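PDB 3M1R: formimidoylglutamase from Bacillus subtilis, which hydrolyses N-formimidoyl-L-glutamate to L-glutamate and formamide in histidine degradation, with two manganese ions per subunit as cofactor. Local coordinates for residues 43-48 and 93-98; 49-54 and 166-171; 127-132 and 288-293; 244-249 and 303-308; 255-260 and 299-304. One frame throughout, in Å; residues are numbered along the deposited sequence.

Contact 1 (43-48 and 93-98); sequences IGVPLS and IDIHVT
Ile-93 and Ile-95 reach residues 43-47 through similar first torsions. In Ile-93, CG1 stands anti to the carbonyl carbon, beside the backbone N (chi1 -63°), and its extended chain carries CD1 onward to Val-45. Ile-95 has the same start (chi1 -58°). This sets CG1 against Pro-46 and leaves CG2 to meet Leu-47.

Val-45 and Ile-93 lie side by side and point the same way, with Val-45 CG2 3.5 Å from Ile-93 CD1. Ile-43 comes in at a slant on the same isoleucine, Ile-43 CD1 being 3.8 Å from Ile-93 CG1. Further on, Pro-46 CD packs 3.6 Å from Ile-95 CG1. Leu-47 crosses Ile-95 at about a right angle, and Leu-47 CD1 sits 3.6 Å from Ile-95 CG2.

One hydrogen bond joins the two segments. Ile-93 N gives it to Gly-44 O at 2.8 Å and nearly straight (169°). It belongs to the pairing of the parallel neighbours 39-45 and 87-93 in the central sheet of the arginase fold. Pro-46 is the centre of an inverse gamma turn, and its CD rests 3.5 Å from Ile-93 O. On the other side, strand 121-127 lies next to strand 39-45. Ile-93 also pairs antiparallel with a strand of the second subunit, so the sheet continues across that interface.

Beyond its single backbone bond, the contact is aliphatic. The two chains are therefore held as they leave the sheet mainly by the packing of aliphatic side chains, most of them buried.

Contact 2 (49-54 and 166-171); sequences KSSISH and PTNGTP
Ile-52 lies at a slant over Thr-167 and Asn-168, which begin a type I beta turn running from Thr-167 to Thr-170. Both segments are loops of the arginase fold. Residues 49-54 follow strand 39-45, and residues 166-171 lead into helix 171-178. Ile-52 CG1 approaches Thr-167 CB at 3.9 Å. Ile-52 CD1 reaches past this to Asn-168 CB, 4.1 Å away, and to the start of the Gly-169 peptide. CG1, anti to the carbonyl carbon (chi1 -65°), is set against Thr-167, and the extended chi2 (158°) carries CD1 on to Asn-168.

Asn-168 sets its carboxamide against Ser-51. Asn-168 CG is near both CA and OG of Ser-51, and Asn-168 OD1 comes within 3.4 Å of Ser-51 OG. The main partner of this hydroxyl is Asp-129, whose OD2 also takes a hydrogen bond with Ser-50 OG. Asn-168 OD1 accepts a weak hydrogen bond from Asn-130 N, and Asn-168 ND2 gives a weak one to Glu-290 OE1. The turn thus touches the second shell of the metal site, where Asn-130 is a ligand.

The backbones meet at Ser-50 O. Asn-168 N gives Ser-50 O a weak hydrogen bond of 3.2 Å, bent to 130°. Thr-167 CA makes a CA-H...O contact with the same oxygen. Ser-50 CB rests beside Pro-166 O. Lys-49 continues outward to the third subunit, where its NZ bonds to Ser-51 O of that chain.

One water links Ser-53 and Asn-168. It lies 2.8 Å from Ser-53 OG and accepts a weak bond of 3.0 Å from Asn-168 ND2.

Contact 3 (127-132 and 288-293); sequences GGDNSI and IVEVDP. With CA (calcium ion), chain B.
Glu-290 OE1 is gripped by two groups. Asn-130 N donates to Glu-290 OE1 at 2.6 Å, on the anti lone pair, and Asn-168 adds its weak bond. The bend at chi2 (-68°) turns CD of Glu-290 back toward residues 129 and 130. Glu-290 OE1 also lies 3.3 Å from Asp-129 CB. An alanine in place of Glu-290 would probably leave the backbone N of Asn-130 without its carboxylate partner.

Two backbone bonds run alongside. Gly-127 N donates to Ile-288 O at 2.8 Å. Glu-290 N donates to Gly-128 O over 3.3 Å. A cis peptide joins the two glycines, and a side chain on Gly-127 would collide with Ile-288 O.

Residues 127-131 read GGDNS, matching the GGDHS motif of the arginase family with asparagine in place of histidine. Asn-130 binds a calcium ion here, together with Asp-153, Asp-157 and Asp-245. Asp-129 forms an Asx turn: its OD1 accepts from both N and OG of Ser-131, while OD2 is held by Ser-50.

Val-289 fills the apolar side. Val-289 CG1 meets Ile-132 CG1 at 3.9 Å, the two side chains passing head to tail.

Contact 4 (244-249 and 303-308); sequences VDMDVL and RAAAHV. With CA (calcium ion), chain C; CA (calcium ion), chain B.
Apolar packing joins Met-246, present as selenomethionine, to helix 300-318. Its chain bends at chi2 and chi3. Met-246 CE lies 3.6 Å from Ala-304 CB and equally far from Ala-305 N. Met-246 SE passes Val-308 CG2 at 4.1 Å, the two chains running antiparallel there. Val-244 CG2 adds a looser contact with Val-308 CG1 at 4.3 Å. Ile-288 of the neighbouring strand packs on the same helix face.

No hydrogen bond crosses between the segments. Within the helix, Arg-303 O accepts from both N and ND1 of His-307.

Residues 244-249 lie in the sequence SVDMDVLD, the SxDxDxxD signature of the arginase family, at the end of strand 239-245. The next turn is a short 3-10 segment.

Metal bonds lie on the other side of this turn. Asp-245 OD2 bridges the two calcium ions, at 2.5 Å from the ion of chain B and 2.6 Å from that of chain C. The ions lie where the enzyme's manganese ions are inferred to bind. Asp-247 holds the chain C ion with both carboxylate oxygens, OD1 at 2.4 Å and OD2 at 2.5 Å. Asp-153 also bridges the ions, and His-155 binds the chain C one.

Contact 5 (255-260 and 299-304); sequences PGCPAI and DMTSRA
The backbone of the 255-260 loop comes up to the first turn of helix 300-318, with Gly-256 CA 5.6 Å from Thr-301 CA. In the arginase fold this loop follows strand 239-245, and the helix is the last of the chain.

Thr-301 carries the contact. Its OG1 is anti to the carbonyl carbon (chi1 -50°) and accepts a hydrogen bond from Gly-256 N. The Gly-256 N to Thr-301 OG1 bond is 3.0 Å long and somewhat bent (144°). The same hydroxyl is hydrogen-bonded to Asp-296 OD1, so two groups hold it. A side chain on Gly-256 would run into this oxygen. An alanine in place of Thr-301 would probably leave Gly-256 N and Asp-296 OD1 without this partner and open a gap beside Cys-257.

Pro-255 lies alongside, its ring running past Thr-301 in the opposite direction. Pro-255 CD is 3.5 Å from Thr-301 OG1. Pro-255 CD also meets CE of Met-300, a selenomethionine, at 3.8 Å, with the two side chains crossing at about a right angle.

Asp-299 and Arg-303 form a salt bridge at the start of the helix, with NE of Arg-303 2.7 Å from Asp-299 OD1. Arg-303 NH2 also bonds to Ile-260 O of the fifth subunit. In turn, Arg-298 of the fourth subunit bonds to the carbonyl oxygens of Pro-255, Cys-257 and Pro-258.

Cys-257 SG packs 4.1 Å from Thr-301 CG2.

Contacts 3 and 4 lie deepest, their centres about 8 Å from the centre of the chain, and both supply ligands to the chain B calcium ion. They sit on the adjacent strands 283-289 and 239-245. Contact 3 is largely polar, whereas contact 4 is apolar between its segments, with metal bonds on the far side. Contacts 1 and 5 lie further out but are still buried. Contact 1 shares the sheet and is mainly aliphatic. Contact 5 shares helix 300-318 with contact 4, and both touch the fifth subunit. Contact 2, its centre about 17 Å from that of the chain, is only partly buried and joins loops with weak and water-mediated bonds. Contacts 1 and 2 touch the third subunit.

Contact 1 (43-48 and 93-98)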
# COMPACT_ATOMS: atom_id res chain seq x y z
N ILE D 43 -4.25 -27.07 14.76
CA ILE D 43 -2.93 -27.43 14.24
C ILE D 43 -2.63 -26.66 12.95
O ILE D 43 -3.47 -26.56 12.06
CB ILE D 43 -2.78 -28.96 14.03
CG1 ILE D 43 -1.32 -29.34 13.77
CG2 ILE D 43 -3.66 -29.45 12.89
CD1 ILE D 43 -1.12 -30.83 13.70
N GLY D 44 -1.43 -26.08 12.86
CA GLY D 44 -1.02 -25.31 11.69
C GLY D 44 -0.21 -26.13 10.70
O GLY D 44 0.56 -27.03 11.09
N VAL D 45 -0.41 -25.85 9.42
CA VAL D 45 0.33 -26.51 8.33
C VAL D 45 0.78 -25.44 7.33
O VAL D 45 0.11 -25.22 6.32
CB VAL D 45 -0.54 -27.54 7.59
CG1 VAL D 45 0.27 -28.28 6.50
CG2 VAL D 45 -1.17 -28.52 8.57
N PRO D 46 1.89 -24.76 7.63
CA PRO D 46 2.35 -23.60 6.86
C PRO D 46 3.08 -23.97 5.57
O PRO D 46 4.23 -23.56 5.40
CB PRO D 46 3.33 -22.91 7.82
CG PRO D 46 3.54 -23.88 8.98
CD PRO D 46 2.84 -25.14 8.67
N LEU D 47 2.44 -24.73 4.69
CA LEU D 47 3.03 -25.09 3.40
C LEU D 47 2.42 -24.24 2.29
O LEU D 47 1.20 -24.18 2.14
CB LEU D 47 2.80 -26.58 3.10
CG LEU D 47 3.31 -27.18 1.78
CD1 LEU D 47 4.81 -27.35 1.79
CD2 LEU D 47 2.66 -28.51 1.53
N SER D 48 3.27 -23.59 1.50
CA SER D 48 2.77 -22.82 0.38
C SER D 48 3.69 -22.86 -0.83
O SER D 48 3.41 -22.23 -1.84
CB SER D 48 2.50 -21.37 0.80
OG SER D 48 3.67 -20.75 1.33
N ILE D 93 2.97 -28.18 12.01
CA ILE D 93 3.68 -29.29 11.41
C ILE D 93 4.89 -28.74 10.72
O ILE D 93 4.80 -27.79 9.94
CB ILE D 93 2.82 -30.03 10.41
CG1 ILE D 93 1.63 -30.64 11.15
CG2 ILE D 93 3.64 -31.13 9.74
CD1 ILE D 93 0.54 -31.12 10.24
N ASP D 94 6.04 -29.32 11.03
CA ASP D 94 7.29 -28.86 10.43
C ASP D 94 7.28 -28.97 8.91
O ASP D 94 6.91 -30.00 8.35
CB ASP D 94 8.47 -29.64 11.00
CG ASP D 94 9.77 -29.24 10.37
OD1 ASP D 94 10.30 -28.17 10.73
OD2 ASP D 94 10.26 -29.98 9.50
N ILE D 95 7.69 -27.90 8.23
CA ILE D 95 7.69 -27.90 6.78
C ILE D 95 9.12 -27.76 6.27
O ILE D 95 9.87 -26.88 6.71
CB ILE D 95 6.84 -26.74 6.21
CG1 ILE D 95 5.39 -26.84 6.71
CG2 ILE D 95 6.90 -26.73 4.67
CD1 ILE D 95 4.72 -28.15 6.38
N HIS D 96 9.51 -28.62 5.34
CA HIS D 96 10.84 -28.52 4.76
C HIS D 96 10.99 -27.27 3.90
O HIS D 96 10.18 -27.03 2.99
CB HIS D 96 11.15 -29.75 3.91
CG HIS D 96 12.60 -29.91 3.63
ND1 HIS D 96 13.28 -31.09 3.84
CD2 HIS D 96 13.52 -29.02 3.18
CE1 HIS D 96 14.55 -30.93 3.51
NE2 HIS D 96 14.72 -29.68 3.12
N VAL D 97 12.02 -26.48 4.17
CA VAL D 97 12.28 -25.29 3.38
C VAL D 97 12.32 -25.63 1.88
O VAL D 97 11.75 -24.91 1.06
CB VAL D 97 13.63 -24.62 3.76
CG1 VAL D 97 13.83 -23.33 2.94
CG2 VAL D 97 13.69 -24.34 5.26
N THR D 98 12.94 -26.76 1.57
CA THR D 98 13.29 -27.16 0.21
C THR D 98 12.35 -28.17 -0.47
O THR D 98 11.73 -27.85 -1.49
CB THR D 98 14.73 -27.76 0.19
OG1 THR D 98 15.69 -26.70 0.27
CG2 THR D 98 14.97 -28.61 -1.06

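Contact 2 (49-54 and 166-171)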
# COMPACT_ATOMS: atom_id res chain seq x y z
N LYS D 49 4.79 -23.60 -0.73
CA LYS D 49 5.73 -23.64 -1.86
C LYS D 49 5.28 -24.60 -2.95
O LYS D 49 5.83 -24.60 -4.06
CB LYS D 49 7.16 -23.95 -1.38
CG LYS D 49 7.94 -22.69 -1.04
CD LYS D 49 9.23 -22.99 -0.29
CE LYS D 49 9.87 -21.70 0.21
NZ LYS D 49 11.00 -21.94 1.14
N SER D 50 4.26 -25.40 -2.65
CA SER D 50 3.67 -26.32 -3.63
C SER D 50 2.74 -25.58 -4.59
O SER D 50 2.41 -26.08 -5.67
CB SER D 50 2.91 -27.44 -2.92
OG SER D 50 2.25 -26.93 -1.79
N SER D 51 2.35 -24.38 -4.19
CA SER D 51 1.48 -23.54 -5.00
C SER D 51 2.03 -23.29 -6.40
O SER D 51 3.20 -22.94 -6.58
CB SER D 51 1.18 -22.20 -4.31
OG SER D 51 0.44 -22.39 -3.11
N ILE D 52 1.17 -23.50 -7.39
CA ILE D 52 1.42 -23.07 -8.76
C ILE D 52 1.76 -21.58 -8.73
O ILE D 52 2.87 -21.18 -9.08
CB ILE D 52 0.16 -23.35 -9.63
CG1 ILE D 52 -0.08 -24.86 -9.72
CG2 ILE D 52 0.32 -22.73 -11.01
CD1 ILE D 52 -1.51 -25.28 -10.07
N SER D 53 0.81 -20.77 -8.26
CA SER D 53 1.02 -19.34 -8.05
C SER D 53 2.13 -19.10 -7.04
O SER D 53 2.50 -19.99 -6.28
CB SER D 53 -0.26 -18.69 -7.51
OG SER D 53 -1.36 -18.82 -8.40
N HIS D 54 2.64 -17.87 -7.03
CA HIS D 54 3.44 -17.41 -5.90
C HIS D 54 2.51 -17.20 -4.69
O HIS D 54 1.53 -16.43 -4.79
CB HIS D 54 4.13 -16.10 -6.27
CG HIS D 54 4.76 -15.41 -5.11
ND1 HIS D 54 5.90 -15.88 -4.50
CD2 HIS D 54 4.39 -14.30 -4.43
CE1 HIS D 54 6.22 -15.08 -3.49
NE2 HIS D 54 5.32 -14.11 -3.42
N PRO D 166 3.36 -32.57 -6.91
CA PRO D 166 2.24 -32.42 -5.96
C PRO D 166 1.85 -30.95 -5.84
O PRO D 166 1.99 -30.34 -4.77
CB PRO D 166 2.82 -32.94 -4.63
CG PRO D 166 3.99 -33.78 -5.02
CD PRO D 166 4.56 -33.14 -6.27
N THR D 167 1.38 -30.38 -6.95
CA THR D 167 1.07 -28.96 -6.98
C THR D 167 -0.25 -28.67 -6.31
O THR D 167 -1.00 -29.58 -5.90
CB THR D 167 1.08 -28.33 -8.41
OG1 THR D 167 0.25 -29.08 -9.31
CG2 THR D 167 2.49 -28.27 -8.97
N ASN D 168 -0.50 -27.37 -6.19
CA ASN D 168 -1.68 -26.81 -5.57
C ASN D 168 -2.95 -27.55 -5.94
O ASN D 168 -3.78 -27.85 -5.09
CB ASN D 168 -1.80 -25.34 -6.00
CG ASN D 168 -2.12 -24.45 -4.85
OD1 ASN D 168 -1.86 -24.81 -3.71
ND2 ASN D 168 -2.69 -23.28 -5.13
N GLY D 169 -3.09 -27.81 -7.23
CA GLY D 169 -4.35 -28.29 -7.78
C GLY D 169 -4.50 -29.79 -7.87
O GLY D 169 -5.46 -30.27 -8.49
N THR D 170 -3.60 -30.55 -7.26
CA THR D 170 -3.61 -32.01 -7.48
C THR D 170 -4.20 -32.87 -6.35
O THR D 170 -4.33 -34.09 -6.54
CB THR D 170 -2.20 -32.55 -7.79
OG1 THR D 170 -1.40 -32.48 -6.60
CG2 THR D 170 -1.54 -31.75 -8.89
N PRO D 171 -4.57 -32.27 -5.21
CA PRO D 171 -4.81 -33.14 -4.05
C PRO D 171 -5.86 -34.21 -4.34
O PRO D 171 -5.67 -35.37 -3.99
CB PRO D 171 -5.39 -32.19 -2.99
CG PRO D 171 -5.23 -30.83 -3.53
CD PRO D 171 -5.12 -30.92 -5.00
O HOH W 1 -2.42 -21.12 -7.20

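Contact 3 (127-132 and 288-293)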
# COMPACT_ATOMS: atom_id res chain seq x y z
N GLY D 127 -4.32 -24.26 7.08
CA GLY D 127 -3.36 -24.20 5.98
C GLY D 127 -2.71 -22.83 5.92
O GLY D 127 -3.12 -21.91 6.64
N GLY D 128 -1.70 -22.66 5.07
CA GLY D 128 -1.29 -23.69 4.14
C GLY D 128 -2.08 -23.64 2.84
O GLY D 128 -3.20 -23.14 2.81
N ASP D 129 -1.51 -24.15 1.77
CA ASP D 129 -2.17 -24.09 0.47
C ASP D 129 -2.99 -25.34 0.22
O ASP D 129 -3.05 -26.23 1.06
CB ASP D 129 -1.15 -23.85 -0.65
CG ASP D 129 -0.22 -25.02 -0.86
OD1 ASP D 129 -0.60 -26.16 -0.50
OD2 ASP D 129 0.90 -24.80 -1.38
N ASN D 130 -3.62 -25.43 -0.95
CA ASN D 130 -4.57 -26.50 -1.19
C ASN D 130 -3.93 -27.88 -1.22
O ASN D 130 -4.61 -28.89 -0.99
CB ASN D 130 -5.42 -26.24 -2.45
CG ASN D 130 -6.87 -26.71 -2.27
OD1 ASN D 130 -7.78 -26.18 -2.91
ND2 ASN D 130 -7.09 -27.69 -1.37
N SER D 131 -2.63 -27.93 -1.48
CA SER D 131 -1.97 -29.23 -1.66
C SER D 131 -1.98 -30.09 -0.40
O SER D 131 -1.81 -31.29 -0.49
CB SER D 131 -0.53 -29.03 -2.12
OG SER D 131 0.28 -28.62 -1.04
N ILE D 132 -2.17 -29.48 0.78
CA ILE D 132 -2.10 -30.22 2.04
C ILE D 132 -3.25 -31.20 2.20
O ILE D 132 -3.17 -32.11 3.01
CB ILE D 132 -2.04 -29.30 3.30
CG1 ILE D 132 -3.42 -28.73 3.64
CG2 ILE D 132 -1.03 -28.17 3.10
CD1 ILE D 132 -3.50 -28.03 5.01
N ILE D 288 -8.83 -25.36 6.66
CA ILE D 288 -9.02 -24.16 5.87
C ILE D 288 -7.77 -23.92 5.05
O ILE D 288 -6.65 -23.90 5.58
CB ILE D 288 -9.27 -22.97 6.78
CG1 ILE D 288 -10.54 -23.25 7.60
CG2 ILE D 288 -9.38 -21.68 5.95
CD1 ILE D 288 -10.77 -22.21 8.65
N VAL D 289 -7.95 -23.78 3.74
CA VAL D 289 -6.82 -23.57 2.86
C VAL D 289 -7.01 -22.33 1.99
O VAL D 289 -8.11 -21.77 1.89
CB VAL D 289 -6.55 -24.80 1.94
CG1 VAL D 289 -6.10 -25.98 2.77
CG2 VAL D 289 -7.79 -25.14 1.11
N GLU D 290 -5.89 -21.91 1.41
CA GLU D 290 -5.82 -20.90 0.37
C GLU D 290 -6.03 -19.47 0.85
O GLU D 290 -6.31 -18.57 0.06
CB GLU D 290 -6.73 -21.28 -0.82
CG GLU D 290 -6.22 -22.53 -1.57
CD GLU D 290 -4.88 -22.31 -2.33
OE1 GLU D 290 -3.95 -23.13 -2.18
OE2 GLU D 290 -4.75 -21.33 -3.10
N VAL D 291 -5.85 -19.24 2.14
CA VAL D 291 -5.75 -17.87 2.63
C VAL D 291 -4.33 -17.34 2.42
O VAL D 291 -3.36 -17.96 2.83
CB VAL D 291 -6.13 -17.79 4.11
CG1 VAL D 291 -5.90 -16.38 4.65
CG2 VAL D 291 -7.58 -18.21 4.28
N ASP D 292 -4.21 -16.17 1.78
CA ASP D 292 -2.88 -15.59 1.59
C ASP D 292 -2.82 -14.17 2.18
O ASP D 292 -3.22 -13.19 1.56
CB ASP D 292 -2.49 -15.61 0.10
CG ASP D 292 -1.03 -15.18 -0.14
OD1 ASP D 292 -0.40 -14.60 0.77
OD2 ASP D 292 -0.52 -15.42 -1.27
N PRO D 293 -2.31 -14.06 3.40
CA PRO D 293 -2.21 -12.78 4.09
C PRO D 293 -1.46 -11.71 3.29
O PRO D 293 -1.78 -10.54 3.46
CB PRO D 293 -1.39 -13.12 5.34
CG PRO D 293 -1.54 -14.59 5.51
CD PRO D 293 -1.69 -15.17 4.16
CA CA B . -8.74 -25.47 -4.97
O HOH W 2 -5.07 -20.84 4.67

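Contact 4 (244-249 and 303-308)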
# COMPACT_ATOMS: atom_id res chain seq x y z
N VAL D 244 -12.42 -26.55 3.64
CA VAL D 244 -12.80 -25.24 3.17
C VAL D 244 -11.66 -24.55 2.44
O VAL D 244 -10.65 -24.18 3.04
CB VAL D 244 -13.25 -24.33 4.30
CG1 VAL D 244 -13.65 -22.97 3.71
CG2 VAL D 244 -14.41 -24.96 5.04
N ASP D 245 -11.82 -24.41 1.13
CA ASP D 245 -10.89 -23.64 0.31
C ASP D 245 -11.51 -22.26 0.21
O ASP D 245 -12.59 -22.10 -0.35
CB ASP D 245 -10.74 -24.29 -1.05
CG ASP D 245 -9.81 -23.51 -1.98
OD1 ASP D 245 -9.63 -22.29 -1.85
OD2 ASP D 245 -9.24 -24.16 -2.86
N MSE D 246 -10.85 -21.28 0.78
CA MSE D 246 -11.46 -19.97 0.95
C MSE D 246 -11.75 -19.29 -0.38
O MSE D 246 -12.55 -18.36 -0.44
CB MSE D 246 -10.60 -19.07 1.86
CG MSE D 246 -10.57 -19.53 3.32
SE MSE D 246 -12.32 -19.48 4.26
CE MSE D 246 -12.43 -17.53 4.46
N ASP D 247 -11.15 -19.77 -1.47
CA ASP D 247 -11.39 -19.12 -2.75
C ASP D 247 -12.75 -19.48 -3.34
O ASP D 247 -13.14 -18.95 -4.37
CB ASP D 247 -10.24 -19.30 -3.75
CG ASP D 247 -10.10 -20.72 -4.24
OD1 ASP D 247 -11.12 -21.48 -4.25
OD2 ASP D 247 -8.96 -21.07 -4.63
N VAL D 248 -13.50 -20.33 -2.64
CA VAL D 248 -14.91 -20.54 -2.95
C VAL D 248 -15.68 -19.22 -2.75
O VAL D 248 -16.73 -18.99 -3.34
CB VAL D 248 -15.53 -21.64 -2.06
CG1 VAL D 248 -15.83 -21.10 -0.64
CG2 VAL D 248 -16.78 -22.21 -2.68
N LEU D 249 -15.14 -18.35 -1.90
CA LEU D 249 -15.78 -17.08 -1.61
C LEU D 249 -15.53 -16.11 -2.73
O LEU D 249 -14.50 -16.17 -3.39
CB LEU D 249 -15.25 -16.47 -0.30
CG LEU D 249 -15.61 -17.21 0.98
CD1 LEU D 249 -14.70 -16.78 2.12
CD2 LEU D 249 -17.10 -17.00 1.35
N ARG D 303 -9.75 -13.03 9.00
CA ARG D 303 -10.89 -12.89 9.92
C ARG D 303 -12.05 -13.79 9.48
O ARG D 303 -12.67 -14.46 10.31
CB ARG D 303 -11.38 -11.43 10.06
CG ARG D 303 -10.44 -10.50 10.82
CD ARG D 303 -10.82 -9.02 10.69
NE ARG D 303 -9.85 -8.17 11.38
CZ ARG D 303 -10.11 -7.47 12.48
NH1 ARG D 303 -9.17 -6.74 13.05
NH2 ARG D 303 -11.32 -7.48 13.02
N ALA D 304 -12.34 -13.78 8.18
CA ALA D 304 -13.36 -14.65 7.59
C ALA D 304 -13.07 -16.11 7.93
O ALA D 304 -13.97 -16.87 8.29
CB ALA D 304 -13.41 -14.47 6.09
N ALA D 305 -11.80 -16.49 7.81
CA ALA D 305 -11.37 -17.85 8.14
C ALA D 305 -11.57 -18.14 9.64
O ALA D 305 -12.06 -19.21 10.02
CB ALA D 305 -9.90 -18.05 7.74
N ALA D 306 -11.19 -17.19 10.49
CA ALA D 306 -11.38 -17.37 11.93
C ALA D 306 -12.87 -17.57 12.25
O ALA D 306 -13.21 -18.38 13.10
CB ALA D 306 -10.81 -16.17 12.70
N HIS D 307 -13.74 -16.86 11.56
CA HIS D 307 -15.17 -17.03 11.78
C HIS D 307 -15.68 -18.39 11.31
O HIS D 307 -16.62 -18.94 11.89
CB HIS D 307 -15.98 -15.88 11.17
CG HIS D 307 -16.09 -14.70 12.08
ND1 HIS D 307 -15.01 -13.90 12.42
CD2 HIS D 307 -17.15 -14.17 12.74
CE1 HIS D 307 -15.41 -12.94 13.24
NE2 HIS D 307 -16.70 -13.09 13.44
N VAL D 308 -15.07 -18.94 10.27
CA VAL D 308 -15.37 -20.32 9.89
C VAL D 308 -15.05 -21.26 11.06
O VAL D 308 -15.76 -22.23 11.30
CB VAL D 308 -14.57 -20.76 8.65
CG1 VAL D 308 -14.78 -22.23 8.39
CG2 VAL D 308 -14.95 -19.93 7.42
CA CA C . -9.89 -23.29 -5.19
CA CA B . -8.74 -25.47 -4.97

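Contact 5 (255-260 and 299-304)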
# COMPACT_ATOMS: atom_id res chain seq x y z
N PRO D 255 -10.59 -11.11 -0.54
CA PRO D 255 -9.62 -10.57 -1.50
C PRO D 255 -8.25 -11.20 -1.31
O PRO D 255 -7.39 -11.03 -2.15
CB PRO D 255 -9.55 -9.07 -1.15
CG PRO D 255 -9.93 -9.01 0.30
CD PRO D 255 -11.04 -10.07 0.42
N GLY D 256 -8.04 -11.91 -0.21
CA GLY D 256 -6.74 -12.48 0.08
C GLY D 256 -6.51 -13.91 -0.36
O GLY D 256 -5.62 -14.56 0.18
N CYS D 257 -7.30 -14.42 -1.31
CA CYS D 257 -7.02 -15.75 -1.86
C CYS D 257 -6.24 -15.61 -3.17
O CYS D 257 -6.51 -14.71 -3.96
CB CYS D 257 -8.32 -16.52 -2.14
SG CYS D 257 -9.36 -16.78 -0.68
N PRO D 258 -5.27 -16.51 -3.40
CA PRO D 258 -4.56 -16.38 -4.68
C PRO D 258 -5.50 -16.31 -5.87
O PRO D 258 -5.45 -15.33 -6.62
CB PRO D 258 -3.66 -17.62 -4.70
CG PRO D 258 -3.41 -17.90 -3.19
CD PRO D 258 -4.75 -17.62 -2.59
N ALA D 259 -6.38 -17.30 -6.05
CA ALA D 259 -7.26 -17.29 -7.21
C ALA D 259 -8.58 -16.57 -6.93
O ALA D 259 -9.56 -17.21 -6.57
CB ALA D 259 -7.51 -18.72 -7.72
N ILE D 260 -8.60 -15.25 -7.09
CA ILE D 260 -9.82 -14.47 -6.88
C ILE D 260 -10.57 -14.27 -8.20
O ILE D 260 -9.97 -14.29 -9.28
CB ILE D 260 -9.54 -13.05 -6.31
CG1 ILE D 260 -8.50 -12.33 -7.16
CG2 ILE D 260 -9.09 -13.11 -4.85
CD1 ILE D 260 -8.24 -10.91 -6.70
N ASP D 299 -6.61 -7.81 7.25
CA ASP D 299 -6.61 -9.27 7.40
C ASP D 299 -8.02 -9.84 7.26
O ASP D 299 -8.37 -10.83 7.90
CB ASP D 299 -6.00 -9.70 8.75
CG ASP D 299 -6.80 -9.19 9.96
OD1 ASP D 299 -7.60 -8.24 9.81
OD2 ASP D 299 -6.63 -9.74 11.08
N MSE D 300 -8.81 -9.22 6.39
CA MSE D 300 -10.20 -9.58 6.16
C MSE D 300 -10.41 -11.05 5.93
O MSE D 300 -11.39 -11.60 6.40
CB MSE D 300 -10.73 -8.90 4.90
CG MSE D 300 -11.23 -7.48 5.10
SE MSE D 300 -11.74 -6.70 3.37
CE MSE D 300 -13.11 -8.01 2.86
N THR D 301 -9.52 -11.66 5.16
CA THR D 301 -9.69 -13.03 4.76
C THR D 301 -9.28 -13.97 5.89
O THR D 301 -9.85 -15.04 6.04
CB THR D 301 -8.96 -13.36 3.43
OG1 THR D 301 -9.30 -12.36 2.44
CG2 THR D 301 -9.41 -14.72 2.92
N SER D 302 -8.31 -13.56 6.69
CA SER D 302 -7.96 -14.32 7.88
C SER D 302 -9.09 -14.19 8.92
O SER D 302 -9.36 -15.14 9.64
CB SER D 302 -6.60 -13.89 8.45
OG SER D 302 -5.55 -14.20 7.54
N ARG D 303 -9.75 -13.03 9.00
CA ARG D 303 -10.89 -12.89 9.92
C ARG D 303 -12.05 -13.79 9.48
O ARG D 303 -12.67 -14.46 10.31
CB ARG D 303 -11.38 -11.43 10.06
CG ARG D 303 -10.44 -10.50 10.82
CD ARG D 303 -10.82 -9.02 10.69
NE ARG D 303 -9.85 -8.17 11.38
CZ ARG D 303 -10.11 -7.47 12.48
NH1 ARG D 303 -9.17 -6.74 13.05
NH2 ARG D 303 -11.32 -7.48 13.02
N ALA D 304 -12.34 -13.78 8.18
CA ALA D 304 -13.36 -14.65 7.59
C ALA D 304 -13.07 -16.11 7.93
O ALA D 304 -13.97 -16.87 8.29
CB ALA D 304 -13.41 -14.47 6.09